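Local atomic coordinates of bacteriocin immunity protein (Pseudomonas aeruginosa, PDB entry 4UHP), a protein that binds the DNase domain of the bacteriocin pyocin AP41 as its cognate partner with ultra-high affinity, probably protecting the producing cell from its own toxin. Residues E33-K36 with R37-L41; K43-E46 with E47-H51. All coordinates share one frame; numbering follows the deposited sequence.

Contact 1. Residues E33-K36 with R37-L41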
ATOM      1  N   GLU D  33      -6.126  -3.575 -13.095  1.00 40.14           N
ATOM      2  CA  GLU D  33      -5.359  -4.694 -13.637  1.00 39.75           C
ATOM      3  C   GLU D  33      -3.930  -4.690 -13.117  1.00 40.04           C
ATOM      4  O   GLU D  33      -3.349  -5.747 -12.860  1.00 38.77           O
ATOM      5  CB  GLU D  33      -5.353  -4.661 -15.165  1.00 43.65           C
ATOM      6  CG  GLU D  33      -6.668  -5.077 -15.792  1.00 52.51           C
ATOM      7  CD  GLU D  33      -6.533  -5.384 -17.268  1.00 61.02           C
ATOM      8  OE1 GLU D  33      -5.529  -4.960 -17.879  1.00 62.03           O
ATOM      9  OE2 GLU D  33      -7.432  -6.054 -17.815  1.00 67.66           O
ATOM     10  N   LEU D  34      -3.363  -3.497 -12.973  1.00 34.99           N
ATOM     11  CA  LEU D  34      -2.024  -3.358 -12.426  1.00 35.95           C
ATOM     12  C   LEU D  34      -2.018  -3.802 -10.972  1.00 34.62           C
ATOM     13  O   LEU D  34      -1.114  -4.512 -10.530  1.00 30.82           O
ATOM     14  CB  LEU D  34      -1.532  -1.916 -12.546  1.00 33.02           C
ATOM     15  CG  LEU D  34      -0.175  -1.612 -11.907  1.00 37.52           C
ATOM     16  CD1 LEU D  34       0.916  -2.482 -12.515  1.00 29.62           C
ATOM     17  CD2 LEU D  34       0.169  -0.138 -12.053  1.00 32.80           C
ATOM     18  N   GLU D  35      -3.046  -3.394 -10.238  1.00 35.34           N
ATOM     19  CA  GLU D  35      -3.127  -3.692  -8.815  1.00 33.79           C
ATOM     20  C   GLU D  35      -3.265  -5.188  -8.559  1.00 31.15           C
ATOM     21  O   GLU D  35      -2.663  -5.719  -7.628  1.00 29.06           O
ATOM     22  CB  GLU D  35      -4.294  -2.943  -8.172  1.00 33.35           C
ATOM     23  CG  GLU D  35      -4.295  -3.023  -6.658  1.00 40.04           C
ATOM     24  CD  GLU D  35      -5.059  -1.888  -6.015  1.00 40.51           C
ATOM     25  OE1 GLU D  35      -5.852  -1.227  -6.720  1.00 44.95           O
ATOM     26  OE2 GLU D  35      -4.859  -1.649  -4.806  1.00 36.40           O
ATOM     27  N   LYS D  36      -4.054  -5.867  -9.386  1.00 32.58           N
ATOM     28  CA  LYS D  36      -4.250  -7.302  -9.215  1.00 36.61           C
ATOM     29  C   LYS D  36      -2.989  -8.085  -9.579  1.00 34.92           C
ATOM     30  O   LYS D  36      -2.752  -9.169  -9.047  1.00 38.25           O
ATOM     31  CB  LYS D  36      -5.441  -7.788 -10.044  1.00 43.99           C
ATOM     32  CG  LYS D  36      -6.769  -7.170  -9.627  1.00 58.27           C
ATOM     33  CD  LYS D  36      -7.864  -8.218  -9.517  1.00 69.09           C
ATOM     34  CE  LYS D  36      -8.730  -7.987  -8.286  1.00 73.93           C
ATOM     35  NZ  LYS D  36      -8.212  -8.715  -7.095  1.00 74.93           N
ATOM     36  N   ARG D  37      -2.178  -7.536 -10.478  1.00 30.51           N
ATOM     37  CA  ARG D  37      -0.887  -8.146 -10.778  1.00 32.25           C
ATOM     38  C   ARG D  37       0.072  -7.964  -9.607  1.00 32.64           C
ATOM     39  O   ARG D  37       0.764  -8.901  -9.210  1.00 26.96           O
ATOM     40  CB  ARG D  37      -0.271  -7.560 -12.052  1.00 33.94           C
ATOM     41  CG  ARG D  37       1.201  -7.928 -12.212  1.00 35.71           C
ATOM     42  CD  ARG D  37       1.724  -7.705 -13.619  1.00 36.77           C
ATOM     43  NE  ARG D  37       3.124  -8.112 -13.717  1.00 38.93           N
ATOM     44  CZ  ARG D  37       3.527  -9.357 -13.955  1.00 42.40           C
ATOM     45  NH1 ARG D  37       2.635 -10.322 -14.135  1.00 47.27           N
ATOM     46  NH2 ARG D  37       4.820  -9.636 -14.018  1.00 40.15           N
ATOM     47  N   MET D  38       0.113  -6.757  -9.054  1.00 25.28           N
ATOM     48  CA  MET D  38       0.985  -6.491  -7.917  1.00 23.29           C
ATOM     49  C   MET D  38       0.512  -7.272  -6.691  1.00 28.99           C
ATOM     50  O   MET D  38       1.329  -7.742  -5.897  1.00 27.04           O
ATOM     51  CB  MET D  38       1.050  -4.991  -7.625  1.00 28.71           C
ATOM     52  CG  MET D  38       1.566  -4.158  -8.791  1.00 23.79           C
ATOM     53  SD  MET D  38       3.067  -4.828  -9.551  1.00 26.07           S
ATOM     54  CE  MET D  38       4.206  -4.767  -8.172  1.00 24.49           C
ATOM     55  N   ASP D  39      -0.804  -7.420  -6.548  1.00 25.67           N
ATOM     56  CA  ASP D  39      -1.369  -8.275  -5.506  1.00 26.93           C
ATOM     57  C   ASP D  39      -0.798  -9.687  -5.619  1.00 28.97           C
ATOM     58  O   ASP D  39      -0.363 -10.274  -4.628  1.00 26.68           O
ATOM     59  CB  ASP D  39      -2.898  -8.319  -5.600  1.00 30.05           C
ATOM     60  CG  ASP D  39      -3.559  -7.058  -5.061  1.00 30.85           C
ATOM     61  OD1 ASP D  39      -2.849  -6.058  -4.837  1.00 29.16           O
ATOM     62  OD2 ASP D  39      -4.793  -7.064  -4.869  1.00 34.61           O
ATOM     63  N   LYS D  40      -0.792 -10.215  -6.840  1.00 27.79           N
ATOM     64  CA  LYS D  40      -0.281 -11.555  -7.099  1.00 31.69           C
ATOM     65  C   LYS D  40       1.212 -11.667  -6.794  1.00 28.68           C
ATOM     66  O   LYS D  40       1.668 -12.674  -6.253  1.00 27.50           O
ATOM     67  CB  LYS D  40      -0.540 -11.955  -8.553  1.00 34.93           C
ATOM     68  CG  LYS D  40      -0.037 -13.346  -8.906  1.00 44.09           C
ATOM     69  CD  LYS D  40      -0.065 -13.598 -10.404  1.00 47.87           C
ATOM     70  CE  LYS D  40       0.541 -14.952 -10.739  1.00 52.74           C
ATOM     71  NZ  LYS D  40       0.586 -15.195 -12.207  1.00 60.50           N
ATOM     72  N   LEU D  41       1.967 -10.632  -7.149  1.00 23.87           N
ATOM     73  CA  LEU D  41       3.415 -10.644  -6.955  1.00 27.24           C
ATOM     74  C   LEU D  41       3.783 -10.580  -5.475  1.00 23.49           C
ATOM     75  O   LEU D  41       4.713 -11.254  -5.031  1.00 25.16           O
ATOM     76  CB  LEU D  41       4.069  -9.485  -7.710  1.00 25.24           C
ATOM     77  CG  LEU D  41       3.997  -9.538  -9.239  1.00 26.98           C
ATOM     78  CD1 LEU D  41       4.768  -8.378  -9.846  1.00 29.64           C
ATOM     79  CD2 LEU D  41       4.519 -10.867  -9.759  1.00 28.19           C
TER
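Glu-35 with Asp-39 and Leu-34 with Met-38 make i-to-i+4 contacts along the first half of helix 31-49, the second helix of the chain, where it faces the pyocin DNase. Four successive backbone bonds hold the turns together, from the N atoms of Arg-37, Met-38, Asp-39 and Lys-40 to the O atoms of residues 33 to 36; that from Asp-39 N to Glu-35 O is the shortest, at 2.7 Å. Glu-35 has CG anti to its backbone N (chi1 -170°) and runs out extended, while Asp-39 leans back toward the preceding turn, where OD1 lies 2.8 Å from Glu-35 O, two acceptors without a hydrogen bond, and 3.8 Å from Glu-35 CG. The two carboxylates are turned by 71°, with Glu-35 OE2 and Asp-39 OD1 4.8 Å apart. Both form salt bridges with basic side chains of the DNase chain, which would offset the mutual repulsion of the acids. Lys-36 NZ stays 4.4 Å from Asp-39 OD2, beyond salt-bridge distance, where a weak attraction is possible. On another face of the helix Leu-34 and Met-38 lie alongside each other, pointing the same way, with CD1 of Leu-34 4.1 Å from CG of Met-38. Met-38 CG, anti to its carbonyl carbon (chi1 -59°), also sits 3.2 Å from Leu-34 O. Leu-34 touches Ser-27 and Met-38 touches Phe-22, while Arg-37 reaches Glu-21 through a salt bridge. An acidic second helix offered to a basic toxin surface is characteristic of the interface between immunity proteins of the colicin E2/E8/E9 and pyocin family and their DNase partners.

Contact 2. Residues K43-E46 with E47-H51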
ATOM      1  N   LYS D  43       1.915 -11.616  -2.836  1.00 34.77           N
ATOM      2  CA  LYS D  43       1.575 -12.849  -2.145  1.00 31.98           C
ATOM      3  C   LYS D  43       2.483 -13.980  -2.606  1.00 28.23           C
ATOM      4  O   LYS D  43       2.772 -14.899  -1.845  1.00 32.76           O
ATOM      5  CB  LYS D  43       0.100 -13.197  -2.357  1.00 43.20           C
ATOM      6  CG  LYS D  43      -0.852 -12.120  -1.836  1.00 49.34           C
ATOM      7  CD  LYS D  43      -0.345 -11.541  -0.513  1.00 52.86           C
ATOM      8  CE  LYS D  43      -1.429 -10.800   0.254  1.00 58.56           C
ATOM      9  NZ  LYS D  43      -1.350 -11.083   1.714  1.00 61.96           N
ATOM     10  N   HIS D  44       2.949 -13.896  -3.848  1.00 26.33           N
ATOM     11  CA  HIS D  44       3.931 -14.848  -4.353  1.00 29.88           C
ATOM     12  C   HIS D  44       5.274 -14.656  -3.653  1.00 24.44           C
ATOM     13  O   HIS D  44       5.937 -15.626  -3.287  1.00 29.19           O
ATOM     14  CB  HIS D  44       4.105 -14.701  -5.864  1.00 32.02           C
ATOM     15  CG  HIS D  44       5.198 -15.552  -6.429  1.00 35.17           C
ATOM     16  ND1 HIS D  44       5.090 -16.921  -6.547  1.00 37.33           N
ATOM     17  CD2 HIS D  44       6.425 -15.228  -6.901  1.00 33.78           C
ATOM     18  CE1 HIS D  44       6.203 -17.403  -7.074  1.00 36.88           C
ATOM     19  NE2 HIS D  44       7.029 -16.398  -7.296  1.00 35.48           N
ATOM     20  N   PHE D  45       5.667 -13.396  -3.483  1.00 23.11           N
ATOM     21  CA  PHE D  45       6.884 -13.044  -2.758  1.00 21.68           C
ATOM     22  C   PHE D  45       6.875 -13.655  -1.362  1.00 22.41           C
ATOM     23  O   PHE D  45       7.823 -14.329  -0.959  1.00 21.16           O
ATOM     24  CB  PHE D  45       7.033 -11.520  -2.670  1.00 19.40           C
ATOM     25  CG  PHE D  45       8.220 -11.067  -1.863  1.00 19.58           C
ATOM     26  CD1 PHE D  45       9.451 -10.870  -2.469  1.00 21.14           C
ATOM     27  CD2 PHE D  45       8.105 -10.832  -0.501  1.00 21.01           C
ATOM     28  CE1 PHE D  45      10.545 -10.453  -1.733  1.00 18.30           C
ATOM     29  CE2 PHE D  45       9.197 -10.420   0.243  1.00 20.27           C
ATOM     30  CZ  PHE D  45      10.418 -10.229  -0.376  1.00 15.25           C
ATOM     31  N   GLU D  46       5.793 -13.414  -0.629  1.00 23.43           N
ATOM     32  CA  GLU D  46       5.649 -13.932   0.728  1.00 28.41           C
ATOM     33  C   GLU D  46       5.665 -15.457   0.760  1.00 30.49           C
ATOM     34  O   GLU D  46       6.187 -16.069   1.695  1.00 29.91           O
ATOM     35  CB  GLU D  46       4.356 -13.409   1.356  1.00 27.98           C
ATOM     36  CG  GLU D  46       4.268 -11.897   1.369  1.00 24.31           C
ATOM     37  CD  GLU D  46       2.941 -11.384   1.887  1.00 29.96           C
ATOM     38  OE1 GLU D  46       1.959 -12.158   1.918  1.00 33.11           O
ATOM     39  OE2 GLU D  46       2.887 -10.196   2.262  1.00 31.15           O
ATOM     40  N   GLU D  47       5.094 -16.065  -0.272  1.00 31.64           N
ATOM     41  CA  GLU D  47       4.989 -17.516  -0.343  1.00 38.01           C
ATOM     42  C   GLU D  47       6.347 -18.189  -0.519  1.00 37.09           C
ATOM     43  O   GLU D  47       6.686 -19.113   0.220  1.00 34.39           O
ATOM     44  CB  GLU D  47       4.060 -17.921  -1.489  1.00 43.69           C
ATOM     45  CG  GLU D  47       3.983 -19.419  -1.729  1.00 56.49           C
ATOM     46  CD  GLU D  47       3.099 -19.770  -2.909  1.00 63.78           C
ATOM     47  OE1 GLU D  47       2.338 -18.890  -3.362  1.00 64.54           O
ATOM     48  OE2 GLU D  47       3.167 -20.924  -3.383  1.00 69.36           O
ATOM     49  N   VAL D  48       7.125 -17.723  -1.491  1.00 29.30           N
ATOM     50  CA  VAL D  48       8.362 -18.411  -1.855  1.00 32.56           C
ATOM     51  C   VAL D  48       9.540 -18.065  -0.943  1.00 27.61           C
ATOM     52  O   VAL D  48      10.453 -18.873  -0.784  1.00 30.22           O
ATOM     53  CB  VAL D  48       8.766 -18.114  -3.317  1.00 28.76           C
ATOM     54  CG1 VAL D  48       7.724 -18.668  -4.274  1.00 35.63           C
ATOM     55  CG2 VAL D  48       8.963 -16.622  -3.534  1.00 24.79           C
ATOM     56  N   THR D  49       9.526 -16.876  -0.344  1.00 24.65           N
ATOM     57  CA  THR D  49      10.622 -16.477   0.537  1.00 26.57           C
ATOM     58  C   THR D  49      10.410 -16.980   1.959  1.00 27.61           C
ATOM     59  O   THR D  49      11.373 -17.224   2.688  1.00 25.06           O
ATOM     60  CB  THR D  49      10.798 -14.944   0.591  1.00 22.49           C
ATOM     61  OG1 THR D  49       9.657 -14.349   1.226  1.00 21.49           O
ATOM     62  CG2 THR D  49      10.977 -14.366  -0.811  1.00 19.87           C
ATOM     63  N   SER D  50       9.141 -17.115   2.344  1.00 27.24           N
ATOM     64  CA  SER D  50       8.753 -17.484   3.707  1.00 29.34           C
ATOM     65  C   SER D  50       9.291 -16.506   4.756  1.00 25.36           C
ATOM     66  O   SER D  50       9.410 -16.854   5.929  1.00 29.75           O
ATOM     67  CB  SER D  50       9.217 -18.909   4.039  1.00 29.50           C
ATOM     68  OG  SER D  50       8.479 -19.879   3.313  1.00 33.25           O
ATOM     69  N   HIS D  51       9.602 -15.282   4.335  1.00 23.65           N
ATOM     70  CA  HIS D  51      10.136 -14.270   5.242  1.00 23.82           C
ATOM     71  C   HIS D  51       9.076 -13.857   6.263  1.00 28.31           C
ATOM     72  O   HIS D  51       7.915 -13.662   5.906  1.00 29.15           O
ATOM     73  CB  HIS D  51      10.628 -13.050   4.452  1.00 21.06           C
ATOM     74  CG  HIS D  51      11.654 -12.231   5.175  1.00 21.12           C
ATOM     75  ND1 HIS D  51      11.329 -11.338   6.173  1.00 19.67           N
ATOM     76  CD2 HIS D  51      13.000 -12.171   5.042  1.00 25.28           C
ATOM     77  CE1 HIS D  51      12.430 -10.765   6.626  1.00 20.05           C
ATOM     78  NE2 HIS D  51      13.459 -11.251   5.954  1.00 28.63           N
TER
HETATM   79  O   HOH W   1       6.618 -14.313   3.788  1.00 22.48           O
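Phe-45 O is gripped twice by Thr-49, by the hydroxyl OG1 at 2.9 Å and by the backbone N at 3.1 Å. The two donors reach it from opposite faces of the carbonyl plane. Thr-49 can do this because chi1 of 67° sets OG1 between its own N and carbonyl carbon, which also swings the methyl CG2 over the Phe-45 ring. That methyl makes a CH-pi contact, 4.1 Å from the ring centroid and 12° off the normal. The same hydroxyl oxygen accepts from His-51 N at 3.2 Å, forming an ST turn where helix 31-49 ends. Ser-50 there takes positive phi, yet its N still bonds to Glu-46 O at 3.2 Å. A water donates to Glu-46 O (2.8 Å) and to His-51 O, tying the last turn to the departing chain. Beyond the turn, His-51 NE2 is hydrogen-bonded to Glu-74, and its ring meets that of Trp-78. Phe-45 is buried against Ile-19, Ile-58, Ile-71 and Val-75, residues of the other three helices. Val-48 comes over one face of the His-44 ring, setting CG1 above the rim at CE1, 3.4 Å from that atom; His-44 NE2 is hydrogen-bonded to Tyr-10 OH.

Overall arrangement
Both contacts belong to the single helix 31-49 and follow each other along it, contact 1 (33-41) in its first half and contact 2 (43-51) running off its C-terminal end. Their centres lie about 15 Å apart, and they do not touch apart from adjoining in sequence. Contact 1 is about 14 Å from the centre of the chain and contact 2 about 7 Å, so the helix runs from a projecting part into the core. There it packs with helices 12-19, 56-59 and 68-81 in the four-helix fold of colicin immunity proteins. Lys-43 of contact 2 also forms a salt bridge with the DNase chain, so the toxin-facing surface continues from contact 1 into contact 2.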